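Leucine aminopeptidase (Legionella pneumophila, PDB 5GNE) probably removes amino-terminal residues from peptides as a zinc-dependent exopeptidase of the M28 family. Local coordinates at residues H120-I125 with P200-D205; G189-T194 with A236-G241; D205-S210 with D266-R271; Q277-L282 with L355-N360. All coordinates share one frame; numbering follows the deposited sequence.

Contact 1: residues H120-I125 with P200-D205. With ZN (zinc ion), chain D.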
loop_
_atom_site.group_PDB
_atom_site.type_symbol
_atom_site.label_atom_id
_atom_site.label_comp_id
_atom_site.label_asym_id
_atom_site.label_seq_id
_atom_site.Cartn_x
_atom_site.Cartn_y
_atom_site.Cartn_z
ATOM N N HIS A 120 14.196 11.134 6.391
ATOM C CA HIS A 120 14.689 11.290 5.031
ATOM C C HIS A 120 13.555 11.554 4.032
ATOM O O HIS A 120 13.633 12.505 3.251
ATOM C CB HIS A 120 15.493 10.067 4.598
ATOM C CG HIS A 120 16.027 10.165 3.200
ATOM N ND1 HIS A 120 17.119 10.939 2.865
ATOM C CD2 HIS A 120 15.592 9.608 2.040
ATOM C CE1 HIS A 120 17.344 10.844 1.565
ATOM N NE2 HIS A 120 16.436 10.036 1.043
ATOM N N LEU A 121 12.506 10.738 4.065
ATOM C CA LEU A 121 11.428 10.844 3.074
ATOM C C LEU A 121 10.658 12.148 3.219
ATOM O O LEU A 121 10.172 12.725 2.243
ATOM C CB LEU A 121 10.446 9.675 3.188
ATOM C CG LEU A 121 11.064 8.311 2.893
ATOM C CD1 LEU A 121 10.072 7.195 3.183
ATOM C CD2 LEU A 121 11.588 8.264 1.456
ATOM N N THR A 122 10.491 12.557 4.467
ATOM C CA THR A 122 9.723 13.734 4.771
ATOM C C THR A 122 10.536 15.018 4.533
ATOM O O THR A 122 9.990 16.118 4.579
ATOM C CB THR A 122 9.229 13.672 6.214
ATOM O OG1 THR A 122 8.021 14.425 6.321
ATOM C CG2 THR A 122 10.283 14.240 7.172
ATOM N N SER A 123 11.835 14.878 4.276
ATOM C CA SER A 123 12.664 16.045 3.999
ATOM C C SER A 123 12.507 16.481 2.536
ATOM O O SER A 123 12.807 17.623 2.194
ATOM C CB SER A 123 14.132 15.778 4.336
ATOM O OG SER A 123 14.775 15.038 3.315
ATOM N N TYR A 124 12.063 15.571 1.668
ATOM C CA TYR A 124 11.722 15.940 0.285
ATOM C C TYR A 124 10.610 16.975 0.275
ATOM O O TYR A 124 9.719 16.944 1.125
ATOM C CB TYR A 124 11.267 14.731 -0.534
ATOM C CG TYR A 124 12.323 13.692 -0.825
ATOM C CD1 TYR A 124 13.332 13.929 -1.758
ATOM C CD2 TYR A 124 12.288 12.455 -0.189
ATOM C CE1 TYR A 124 14.287 12.957 -2.036
ATOM C CE2 TYR A 124 13.231 11.483 -0.455
ATOM C CZ TYR A 124 14.225 11.731 -1.379
ATOM O OH TYR A 124 15.163 10.752 -1.639
ATOM N N ILE A 125 10.668 17.903 -0.672
ATOM C CA ILE A 125 9.602 18.891 -0.813
ATOM C C ILE A 125 8.249 18.186 -1.033
ATOM O O ILE A 125 7.243 18.521 -0.400
ATOM C CB ILE A 125 9.904 19.906 -1.960
ATOM C CG1 ILE A 125 8.745 20.895 -2.122
ATOM C CG2 ILE A 125 10.229 19.193 -3.275
ATOM C CD1 ILE A 125 8.527 21.773 -0.895
ATOM N N PRO A 200 4.982 16.836 2.894
ATOM C CA PRO A 200 5.910 15.966 3.620
ATOM C C PRO A 200 5.395 14.535 3.651
ATOM O O PRO A 200 6.193 13.593 3.729
ATOM C CB PRO A 200 5.983 16.602 5.029
ATOM C CG PRO A 200 4.817 17.579 5.103
ATOM C CD PRO A 200 4.538 17.996 3.689
ATOM N N GLY A 201 4.072 14.393 3.624
ATOM C CA GLY A 201 3.416 13.099 3.549
ATOM C C GLY A 201 3.958 12.179 4.616
ATOM O O GLY A 201 4.215 11.003 4.370
ATOM N N ALA A 202 4.134 12.727 5.812
ATOM C CA ALA A 202 4.746 11.981 6.886
ATOM C C ALA A 202 3.937 10.740 7.260
ATOM O O ALA A 202 4.432 9.625 7.131
ATOM C CB ALA A 202 4.932 12.868 8.088
ATOM N N ASP A 203 2.712 10.929 7.745
ATOM C CA ASP A 203 1.849 9.786 8.026
ATOM C C ASP A 203 1.382 9.143 6.726
ATOM O O ASP A 203 1.365 7.932 6.615
ATOM C CB ASP A 203 0.625 10.189 8.827
ATOM C CG ASP A 203 -0.167 8.994 9.317
ATOM O OD1 ASP A 203 0.485 7.991 9.674
ATOM O OD2 ASP A 203 -1.428 9.043 9.351
ATOM N N ASP A 204 1.013 9.954 5.733
ATOM C CA ASP A 204 0.574 9.393 4.464
ATOM C C ASP A 204 1.771 8.873 3.718
ATOM O O ASP A 204 2.288 9.461 2.770
ATOM C CB ASP A 204 -0.219 10.349 3.608
ATOM C CG ASP A 204 -1.173 9.603 2.712
ATOM O OD1 ASP A 204 -0.986 8.380 2.597
ATOM O OD2 ASP A 204 -2.100 10.188 2.125
ATOM N N ASP A 205 2.217 7.805 4.360
ATOM C CA ASP A 205 3.097 6.733 4.002
ATOM C C ASP A 205 4.568 6.875 3.861
ATOM O O ASP A 205 5.217 5.952 3.375
ATOM C CB ASP A 205 2.524 6.024 2.810
ATOM C CG ASP A 205 1.952 4.701 3.244
ATOM O OD1 ASP A 205 1.769 4.586 4.486
ATOM O OD2 ASP A 205 1.750 3.793 2.427
HETATM ZN ZN ZN D . -1.987 6.593 1.663
#
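Thr122, near the end of helix 111-123, packs on Pro200 in a helix-to-loop contact that sets helix 111-123 against the M28 peptidase fold, where the chain turns into helix 202-221 and its metal ligand. The touching is done almost entirely by the threonine hydroxyl. With chi1 at -153°, OG1 stands anti to the backbone N and reaches the proline, 3.2 Å from Pro200 CB. From there it also gives a hydrogen bond of 3.3 Å to Pro200 O. This bond is long and poorly directed: OG1 sits above the carbonyl plane, off the oxygen's lone pairs, with a C=O...donor angle of 102°. The same carbonyl takes a second hydrogen bond, from Arg127 NH2. Beyond Pro200, Gly201 occupies the N-cap position with positive phi, and the helix that starts there soon delivers Asp204, whose OD1 binds a zinc ion together with His191 and Asp266. Leu121 continues the packing along the helix by touching Ser206 and Ile209, while its other neighbours include Trp140 of helix 132-151. At the start of helix 202-221, the methyl CB of Ala202 lies 3.9 Å from Thr122 OG1.

Contact 2: residues G189-T194 with A236-G241. With ZN (zinc ion), chain D; ZN (zinc ion), chain C.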
loop_
_atom_site.group_PDB
_atom_site.type_symbol
_atom_site.label_atom_id
_atom_site.label_comp_id
_atom_site.label_asym_id
_atom_site.label_seq_id
_atom_site.Cartn_x
_atom_site.Cartn_y
_atom_site.Cartn_z
ATOM N N GLY A 189 3.589 -4.155 1.307
ATOM C CA GLY A 189 3.634 -3.003 0.428
ATOM C C GLY A 189 3.253 -1.721 1.134
ATOM O O GLY A 189 2.540 -1.736 2.138
ATOM N N ALA A 190 3.735 -0.608 0.598
ATOM C CA ALA A 190 3.366 0.724 1.067
ATOM C C ALA A 190 3.555 1.641 -0.121
ATOM O O ALA A 190 4.294 1.302 -1.029
ATOM C CB ALA A 190 4.251 1.148 2.247
ATOM N N HIS A 191 2.900 2.782 -0.161
ATOM C CA HIS A 191 3.118 3.665 -1.295
ATOM C C HIS A 191 4.066 4.806 -0.954
ATOM O O HIS A 191 4.037 5.333 0.156
ATOM C CB HIS A 191 1.793 4.187 -1.850
ATOM C CG HIS A 191 1.113 5.245 -1.033
ATOM N ND1 HIS A 191 1.357 6.588 -1.225
ATOM C CD2 HIS A 191 0.116 5.170 -0.123
ATOM C CE1 HIS A 191 0.580 7.300 -0.421
ATOM N NE2 HIS A 191 -0.185 6.469 0.256
ATOM N N ILE A 192 4.952 5.112 -1.904
ATOM C CA ILE A 192 6.059 6.050 -1.720
ATOM C C ILE A 192 5.671 7.487 -2.038
ATOM O O ILE A 192 6.351 8.427 -1.643
ATOM C CB ILE A 192 7.250 5.669 -2.625
ATOM C CG1 ILE A 192 8.547 6.365 -2.195
ATOM C CG2 ILE A 192 6.955 6.037 -4.064
ATOM C CD1 ILE A 192 9.223 5.751 -1.017
ATOM N N ASP A 193 4.574 7.654 -2.760
ATOM C CA ASP A 193 4.289 8.929 -3.389
ATOM C C ASP A 193 3.446 9.823 -2.509
ATOM O O ASP A 193 2.972 9.415 -1.441
ATOM C CB ASP A 193 3.590 8.712 -4.726
ATOM C CG ASP A 193 2.175 8.288 -4.548
ATOM O OD1 ASP A 193 2.013 7.337 -3.761
ATOM O OD2 ASP A 193 1.241 8.892 -5.143
ATOM N N THR A 194 3.323 11.071 -2.943
ATOM C CA THR A 194 2.429 12.031 -2.320
ATOM C C THR A 194 1.806 12.933 -3.383
ATOM O O THR A 194 2.158 12.826 -4.548
ATOM C CB THR A 194 3.188 12.870 -1.299
ATOM O OG1 THR A 194 2.254 13.628 -0.517
ATOM C CG2 THR A 194 4.099 13.806 -2.033
ATOM N N ALA A 236 4.458 3.273 -6.621
ATOM C CA ALA A 236 4.395 4.619 -7.182
ATOM C C ALA A 236 2.935 5.073 -7.260
ATOM O O ALA A 236 2.036 4.260 -7.241
ATOM C CB ALA A 236 5.020 4.636 -8.549
ATOM N N ALA A 237 2.723 6.379 -7.338
ATOM C CA ALA A 237 1.472 6.951 -7.816
ATOM C C ALA A 237 0.189 6.442 -7.159
ATOM O O ALA A 237 -0.881 6.393 -7.805
ATOM C CB ALA A 237 1.384 6.707 -9.337
ATOM N N GLU A 238 0.259 6.088 -5.883
ATOM C CA GLU A 238 -0.967 5.675 -5.199
ATOM C C GLU A 238 -1.970 6.828 -5.164
ATOM O O GLU A 238 -3.178 6.616 -5.175
ATOM C CB GLU A 238 -0.661 5.173 -3.796
ATOM C CG GLU A 238 -1.862 4.642 -3.026
ATOM C CD GLU A 238 -2.582 5.727 -2.226
ATOM O OE1 GLU A 238 -2.081 6.879 -2.178
ATOM O OE2 GLU A 238 -3.646 5.428 -1.641
ATOM N N GLU A 239 -1.449 8.048 -5.157
ATOM C CA GLU A 239 -2.276 9.245 -5.094
ATOM C C GLU A 239 -2.860 9.580 -6.458
ATOM O O GLU A 239 -3.538 10.582 -6.615
ATOM C CB GLU A 239 -1.470 10.426 -4.507
ATOM C CG GLU A 239 -1.024 10.218 -3.009
ATOM C CD GLU A 239 -2.201 10.234 -2.045
ATOM O OE1 GLU A 239 -3.339 10.352 -2.553
ATOM O OE2 GLU A 239 -2.009 10.150 -0.797
ATOM N N ARG A 240 -2.630 8.706 -7.431
ATOM C CA ARG A 240 -3.197 8.852 -8.786
ATOM C C ARG A 240 -4.095 7.663 -9.124
ATOM O O ARG A 240 -3.845 6.932 -10.080
ATOM C CB ARG A 240 -2.066 8.977 -9.836
ATOM C CG ARG A 240 -0.927 9.911 -9.382
ATOM C CD ARG A 240 -1.370 11.388 -9.355
ATOM N NE ARG A 240 -0.281 12.223 -8.883
ATOM C CZ ARG A 240 -0.165 13.538 -9.059
ATOM N NH1 ARG A 240 -1.067 14.221 -9.751
ATOM N NH2 ARG A 240 0.897 14.162 -8.562
ATOM N N GLY A 241 -5.131 7.453 -8.325
ATOM C CA GLY A 241 -6.042 6.345 -8.542
ATOM C C GLY A 241 -5.415 4.966 -8.451
ATOM O O GLY A 241 -5.767 4.053 -9.206
HETATM ZN ZN ZN D . -1.987 6.593 1.663
HETATM ZN ZN ZN C . -3.673 9.016 0.407
HETATM O O HOH W 1 0.085 11.691 0.550
HETATM O O HOH W 2 -4.742 7.291 0.764
#
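The carboxylate of Glu238 lies almost flat over one face of the His191 ring, the two planes only 17° apart, stacked on a zinc ligand. Glu238 OE1 is 3.1 Å from His191 NE2, but there is no hydrogen to share, because NE2 spends its lone pair on a zinc ion 2.3 Å away. The rest of the glutamate follows the ring: its CB makes a CH-pi contact, 3.6 Å from the His191 centroid, and the bend at chi2 (-89°) folds the carboxylate back over the imidazole. On its other nitrogen, His191 ND1 gives a 2.7 Å hydrogen bond to Asp193 OD1, which is tilted out of the ring plane. Asp193 also grips the turn at Ala237-Arg240: Glu239 N reaches the syn lone pair of Asp193 OD2 at 2.8 Å and 162°. One second-shell carboxylate thus fixes the rotation of a zinc ligand and positions the backbone that carries another, since Glu239 OE2 binds the second zinc ion, alongside His344 and Asp204. A water links Glu239 OE2 to Thr194 OG1. Another water sits 2.1 Å from the second zinc ion and donates a 3.2 Å hydrogen bond to Glu238 OE2. A carboxylate held beside a metal-bound water in this way is consistent with Glu238 serving as the general base that the corresponding glutamate provides in M28 aminopeptidases.

Contact 3: residues D205-S210 with D266-R271. With ZN (zinc ion), chain D.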
loop_
_atom_site.group_PDB
_atom_site.type_symbol
_atom_site.label_atom_id
_atom_site.label_comp_id
_atom_site.label_asym_id
_atom_site.label_seq_id
_atom_site.Cartn_x
_atom_site.Cartn_y
_atom_site.Cartn_z
ATOM N N ASP A 205 2.217 7.805 4.360
ATOM C CA ASP A 205 3.097 6.733 4.002
ATOM C C ASP A 205 4.568 6.875 3.861
ATOM O O ASP A 205 5.217 5.952 3.375
ATOM C CB ASP A 205 2.524 6.024 2.810
ATOM C CG ASP A 205 1.952 4.701 3.244
ATOM O OD1 ASP A 205 1.769 4.586 4.486
ATOM O OD2 ASP A 205 1.750 3.793 2.427
ATOM N N SER A 206 5.125 7.950 4.385
ATOM C CA SER A 206 6.491 7.797 4.838
ATOM C C SER A 206 6.429 6.710 5.920
ATOM O O SER A 206 7.219 5.758 5.921
ATOM C CB SER A 206 7.056 9.086 5.423
ATOM O OG SER A 206 8.419 8.901 5.753
ATOM N N SER A 207 5.432 6.825 6.800
ATOM C CA SER A 207 5.268 5.867 7.892
ATOM C C SER A 207 5.258 4.418 7.383
ATOM O O SER A 207 6.113 3.606 7.792
ATOM C CB SER A 207 4.012 6.181 8.719
ATOM O OG SER A 207 2.796 5.939 8.030
ATOM N N GLY A 208 4.306 4.099 6.503
ATOM C CA GLY A 208 4.238 2.766 5.951
ATOM C C GLY A 208 5.548 2.291 5.348
ATOM O O GLY A 208 6.018 1.196 5.653
ATOM N N ILE A 209 6.164 3.130 4.526
ATOM C CA ILE A 209 7.462 2.813 3.945
ATOM C C ILE A 209 8.498 2.524 5.029
ATOM O O ILE A 209 9.226 1.536 4.962
ATOM C CB ILE A 209 7.997 3.971 3.084
ATOM C CG1 ILE A 209 7.186 4.101 1.801
ATOM C CG2 ILE A 209 9.478 3.754 2.775
ATOM C CD1 ILE A 209 7.399 2.949 0.844
ATOM N N SER A 210 8.574 3.389 6.031
ATOM C CA SER A 210 9.590 3.195 7.060
ATOM C C SER A 210 9.390 1.859 7.777
ATOM O O SER A 210 10.348 1.147 8.087
ATOM C CB SER A 210 9.583 4.365 8.060
ATOM O OG SER A 210 8.463 4.294 8.932
ATOM N N ASP A 266 -0.610 1.650 4.891
ATOM C CA ASP A 266 -0.893 3.002 4.481
ATOM C C ASP A 266 -1.341 3.793 5.727
ATOM O O ASP A 266 -2.436 3.580 6.249
ATOM C CB ASP A 266 -1.940 2.956 3.371
ATOM C CG ASP A 266 -2.042 4.233 2.598
ATOM O OD1 ASP A 266 -1.367 5.219 2.958
ATOM O OD2 ASP A 266 -2.783 4.228 1.592
ATOM N N GLN A 267 -0.512 4.756 6.134
ATOM C CA GLN A 267 -0.651 5.490 7.410
ATOM C C GLN A 267 -0.513 4.589 8.623
ATOM O O GLN A 267 -1.494 4.025 9.116
ATOM C CB GLN A 267 -1.960 6.247 7.482
ATOM C CG GLN A 267 -2.012 7.331 6.462
ATOM C CD GLN A 267 -3.414 7.787 6.208
ATOM O OE1 GLN A 267 -4.099 8.245 7.120
ATOM N NE2 GLN A 267 -3.854 7.671 4.969
ATOM N N ALA A 268 0.736 4.393 9.038
ATOM C CA ALA A 268 1.048 3.569 10.202
ATOM C C ALA A 268 1.612 4.350 11.391
ATOM O O ALA A 268 2.251 3.754 12.262
ATOM C CB ALA A 268 2.010 2.488 9.808
ATOM N N GLY A 269 1.451 5.672 11.404
ATOM C CA GLY A 269 2.190 6.467 12.366
ATOM C C GLY A 269 1.522 7.565 13.164
ATOM O O GLY A 269 2.166 8.194 14.000
ATOM N N TYR A 270 0.240 7.796 12.937
ATOM C CA TYR A 270 -0.438 8.895 13.597
ATOM C C TYR A 270 -1.458 8.378 14.569
ATOM O O TYR A 270 -2.295 7.549 14.220
ATOM C CB TYR A 270 -1.110 9.813 12.591
ATOM C CG TYR A 270 -2.017 10.859 13.221
ATOM C CD1 TYR A 270 -1.499 12.014 13.775
ATOM C CD2 TYR A 270 -3.396 10.696 13.237
ATOM C CE1 TYR A 270 -2.320 12.984 14.333
ATOM C CE2 TYR A 270 -4.226 11.656 13.798
ATOM C CZ TYR A 270 -3.681 12.796 14.342
ATOM O OH TYR A 270 -4.505 13.742 14.894
ATOM N N ARG A 271 -1.379 8.866 15.801
ATOM C CA ARG A 271 -2.403 8.551 16.769
ATOM C C ARG A 271 -3.297 9.749 16.984
ATOM O O ARG A 271 -2.814 10.864 17.107
ATOM C CB ARG A 271 -1.806 8.095 18.095
ATOM C CG ARG A 271 -1.095 6.778 17.995
ATOM C CD ARG A 271 -0.932 6.209 19.373
ATOM N NE ARG A 271 -0.112 5.005 19.402
ATOM C CZ ARG A 271 0.587 4.629 20.462
ATOM N NH1 ARG A 271 0.536 5.358 21.568
ATOM N NH2 ARG A 271 1.311 3.522 20.432
HETATM ZN ZN ZN D . -1.987 6.593 1.663
#
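The zinc-ligand loop that follows strand 259-264 docks here on the first turns of helix 202-221, with Asp205 and Ser207 receiving the backbone of Gln267 and Ala268. Two N-H groups in succession are held by helix side chains. Gln267 N meets Asp205 OD1 at 2.8 Å, coming from above the carboxylate plane. Next along the loop, Ala268 N points nearly straight at Ser207 OG, 2.8 Å away at 163°. With chi1 at 69°, OG lies between its own backbone N and carbonyl carbon; it is also hydrogen-bonded to Asp203 O, a pure acceptor, which leaves a lone pair for Ala268 N. The side chains of Asp205 and Asp266 cross at about a right angle, their carboxylate planes inclined to each other by 42°, with Asp205 OD2 3.5 Å from Asp266 OD1. These are two acceptors that do not bond each other, and their closeness is presumably eased by what each one holds. Asp205 OD2 takes a hydrogen bond from His191 N, while Asp266 clasps the zinc ion with both oxygens, OD1 at 2.0 Å and OD2 more loosely at 2.5 Å. Asp266 OD2 is further bonded to Ser316 OG. Gly208, without a side chain, leaves room for Asp205 OD1 and gives it a weak hydrogen bond from its N at 3.3 Å; the same N is 4.3 Å from Ala268 CB. Metal ligands at or just after the ends of neighbouring parallel strands, braced by second-shell acids, are typical of the dinuclear zinc site of M28 peptidases.

Contact 4: residues Q277-L282 with L355-N360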
loop_
_atom_site.group_PDB
_atom_site.type_symbol
_atom_site.label_atom_id
_atom_site.label_comp_id
_atom_site.label_asym_id
_atom_site.label_seq_id
_atom_site.Cartn_x
_atom_site.Cartn_y
_atom_site.Cartn_z
ATOM N N GLN A 277 -2.855 3.793 21.343
ATOM C CA GLN A 277 -2.368 2.401 21.097
ATOM C C GLN A 277 -3.282 1.372 20.439
ATOM O O GLN A 277 -2.840 0.270 20.166
ATOM C CB GLN A 277 -1.845 1.796 22.411
ATOM C CG GLN A 277 -0.453 1.222 22.402
ATOM C CD GLN A 277 0.147 1.110 23.773
ATOM O OE1 GLN A 277 1.018 0.252 24.018
ATOM N NE2 GLN A 277 -0.043 2.179 24.548
ATOM N N THR A 278 -4.518 1.726 20.127
ATOM C CA THR A 278 -5.366 0.837 19.327
ATOM C C THR A 278 -4.886 0.782 17.884
ATOM O O THR A 278 -4.510 1.798 17.315
ATOM C CB THR A 278 -6.866 1.278 19.344
ATOM O OG1 THR A 278 -7.355 1.299 20.699
ATOM C CG2 THR A 278 -7.709 0.317 18.529
ATOM N N ILE A 279 -4.850 -0.409 17.302
ATOM C CA ILE A 279 -4.644 -0.506 15.861
ATOM C C ILE A 279 -5.926 -1.021 15.192
ATOM O O ILE A 279 -6.562 -1.958 15.669
ATOM C CB ILE A 279 -3.431 -1.379 15.530
ATOM C CG1 ILE A 279 -2.172 -0.673 16.052
ATOM C CG2 ILE A 279 -3.323 -1.598 14.028
ATOM C CD1 ILE A 279 -0.859 -1.433 15.857
ATOM N N TRP A 280 -6.296 -0.399 14.081
ATOM C CA TRP A 280 -7.557 -0.698 13.408
ATOM C C TRP A 280 -7.343 -1.528 12.141
ATOM O O TRP A 280 -6.472 -1.230 11.326
ATOM C CB TRP A 280 -8.286 0.613 13.064
ATOM C CG TRP A 280 -8.901 1.294 14.257
ATOM C CD1 TRP A 280 -10.131 1.068 14.774
ATOM C CD2 TRP A 280 -8.276 2.273 15.109
ATOM N NE1 TRP A 280 -10.336 1.869 15.879
ATOM C CE2 TRP A 280 -9.206 2.603 16.112
ATOM C CE3 TRP A 280 -7.026 2.895 15.117
ATOM C CZ2 TRP A 280 -8.931 3.548 17.107
ATOM C CZ3 TRP A 280 -6.749 3.829 16.115
ATOM C CH2 TRP A 280 -7.698 4.146 17.091
ATOM N N LEU A 281 -8.160 -2.565 11.986
ATOM C CA LEU A 281 -8.146 -3.402 10.799
ATOM C C LEU A 281 -9.307 -3.012 9.919
ATOM O O LEU A 281 -10.387 -2.688 10.432
ATOM C CB LEU A 281 -8.260 -4.879 11.176
ATOM C CG LEU A 281 -7.144 -5.407 12.078
ATOM C CD1 LEU A 281 -7.365 -6.870 12.406
ATOM C CD2 LEU A 281 -5.782 -5.197 11.418
ATOM N N LEU A 282 -9.109 -3.088 8.602
ATOM C CA LEU A 282 -10.156 -2.703 7.664
ATOM C C LEU A 282 -10.998 -3.905 7.375
ATOM O O LEU A 282 -10.473 -5.008 7.328
ATOM C CB LEU A 282 -9.566 -2.159 6.378
ATOM C CG LEU A 282 -9.319 -0.656 6.462
ATOM C CD1 LEU A 282 -7.994 -0.329 7.145
ATOM C CD2 LEU A 282 -9.413 -0.035 5.088
ATOM N N LEU A 355 6.190 7.367 17.217
ATOM C CA LEU A 355 7.160 6.287 17.022
ATOM C C LEU A 355 6.763 5.006 17.731
ATOM O O LEU A 355 7.045 3.925 17.213
ATOM C CB LEU A 355 8.568 6.688 17.450
ATOM C CG LEU A 355 9.684 5.679 17.107
ATOM C CD1 LEU A 355 9.713 5.238 15.655
ATOM C CD2 LEU A 355 11.040 6.223 17.480
ATOM N N GLU A 356 6.082 5.090 18.868
ATOM C CA GLU A 356 5.611 3.865 19.520
ATOM C C GLU A 356 4.634 3.113 18.591
ATOM O O GLU A 356 4.695 1.880 18.455
ATOM C CB GLU A 356 4.899 4.179 20.849
ATOM C CG GLU A 356 4.530 2.947 21.688
ATOM C CD GLU A 356 4.109 3.281 23.115
ATOM O OE1 GLU A 356 4.659 2.688 24.066
ATOM O OE2 GLU A 356 3.212 4.130 23.290
ATOM N N HIS A 357 3.803 3.884 17.896
ATOM C CA HIS A 357 2.781 3.356 16.998
ATOM C C HIS A 357 3.364 2.614 15.782
ATOM O O HIS A 357 2.949 1.509 15.451
ATOM C CB HIS A 357 1.897 4.537 16.562
ATOM C CG HIS A 357 0.481 4.176 16.250
ATOM N ND1 HIS A 357 -0.256 3.297 17.014
ATOM C CD2 HIS A 357 -0.382 4.670 15.326
ATOM C CE1 HIS A 357 -1.479 3.204 16.530
ATOM N NE2 HIS A 357 -1.583 4.042 15.512
ATOM N N MET A 358 4.385 3.203 15.185
ATOM C CA MET A 358 5.129 2.583 14.107
ATOM C C MET A 358 5.860 1.336 14.554
ATOM O O MET A 358 5.833 0.303 13.855
ATOM C CB MET A 358 6.105 3.586 13.543
ATOM C CG MET A 358 5.396 4.766 12.937
ATOM S SD MET A 358 6.533 5.800 12.053
ATOM C CE MET A 358 5.457 7.086 11.600
ATOM N N VAL A 359 6.484 1.410 15.729
ATOM C CA VAL A 359 7.139 0.233 16.276
ATOM C C VAL A 359 6.116 -0.901 16.378
ATOM O O VAL A 359 6.417 -2.029 16.026
ATOM C CB VAL A 359 7.768 0.491 17.679
ATOM C CG1 VAL A 359 8.090 -0.837 18.364
ATOM C CG2 VAL A 359 9.026 1.336 17.568
ATOM N N ASN A 360 4.897 -0.606 16.824
ATOM C CA ASN A 360 3.873 -1.652 16.913
ATOM C C ASN A 360 3.487 -2.227 15.535
ATOM O O ASN A 360 3.338 -3.440 15.400
ATOM C CB ASN A 360 2.634 -1.150 17.655
ATOM C CG ASN A 360 2.835 -1.098 19.190
ATOM O OD1 ASN A 360 3.728 -1.762 19.748
ATOM N ND2 ASN A 360 1.989 -0.322 19.871
#
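His357 and Ile279 run past each other in opposite directions, the histidine reaching out from its helix toward the strand and the isoleucine reaching back. The imidazole stands anti to its backbone N (chi1 -151°), which carries its CE1 corner across to the beginning of the strand. There CE1 lies 3.4 Å from Thr278 O, with the oxygen at the ring's edge and in its plane, and 4.0 Å from Ile279 CG1. The ring is steadied from elsewhere too: NE2 makes a weak hydrogen bond to Ala333 O, and Phe361 packs against it edge-to-face. Ile279 continues past the histidine, its CD1 ending 3.9 Å from Asn360 CB, one helical turn further on. This is helix-on-sheet packing in the alpha/beta domain of the peptidase: helix 355-373 lies against strand 279-282, which runs antiparallel to strand 328-332 on one side and parallel to strand 306-309 on the other. Toward Gln277 and Glu356 the contact becomes polar, though no hydrogen bond crosses it. The extended Gln277 side chain lies at about a right angle to that of Asn360, with Gln277 CG 3.8 Å from Asn360 ND2 and the two amide planes within 23° of each other. Beyond it, Gln277 NE2 stops 4.0 Å from Glu356 OE2, an oxygen that also has a long, weak ion pair with Arg271 NH1.

Contacts 1, 2 and 3 converge on one zinc ion, each supplying a ligand: Asp204, His191 and Asp266 respectively. Contacts 1 and 3 share Asp205, and contacts 1 and 2 also pack directly, Leu121 CD2 lying 4.2 Å from Ile192 CD1. Asp204 and Glu239 are both ligands of the second zinc ion, which probably holds Asp204 OD2 and Glu239 OE2 together at 2.9 Å despite their like charges. Contact 4 stands apart from the metals, the His357 side chain being about 14 Å from a zinc ion, yet it touches contact 3: Met358 CE packs 3.3 Å from Ser207 CB. Its centre is about 9 Å from that of contact 3 but about 21 Å from that of contact 2.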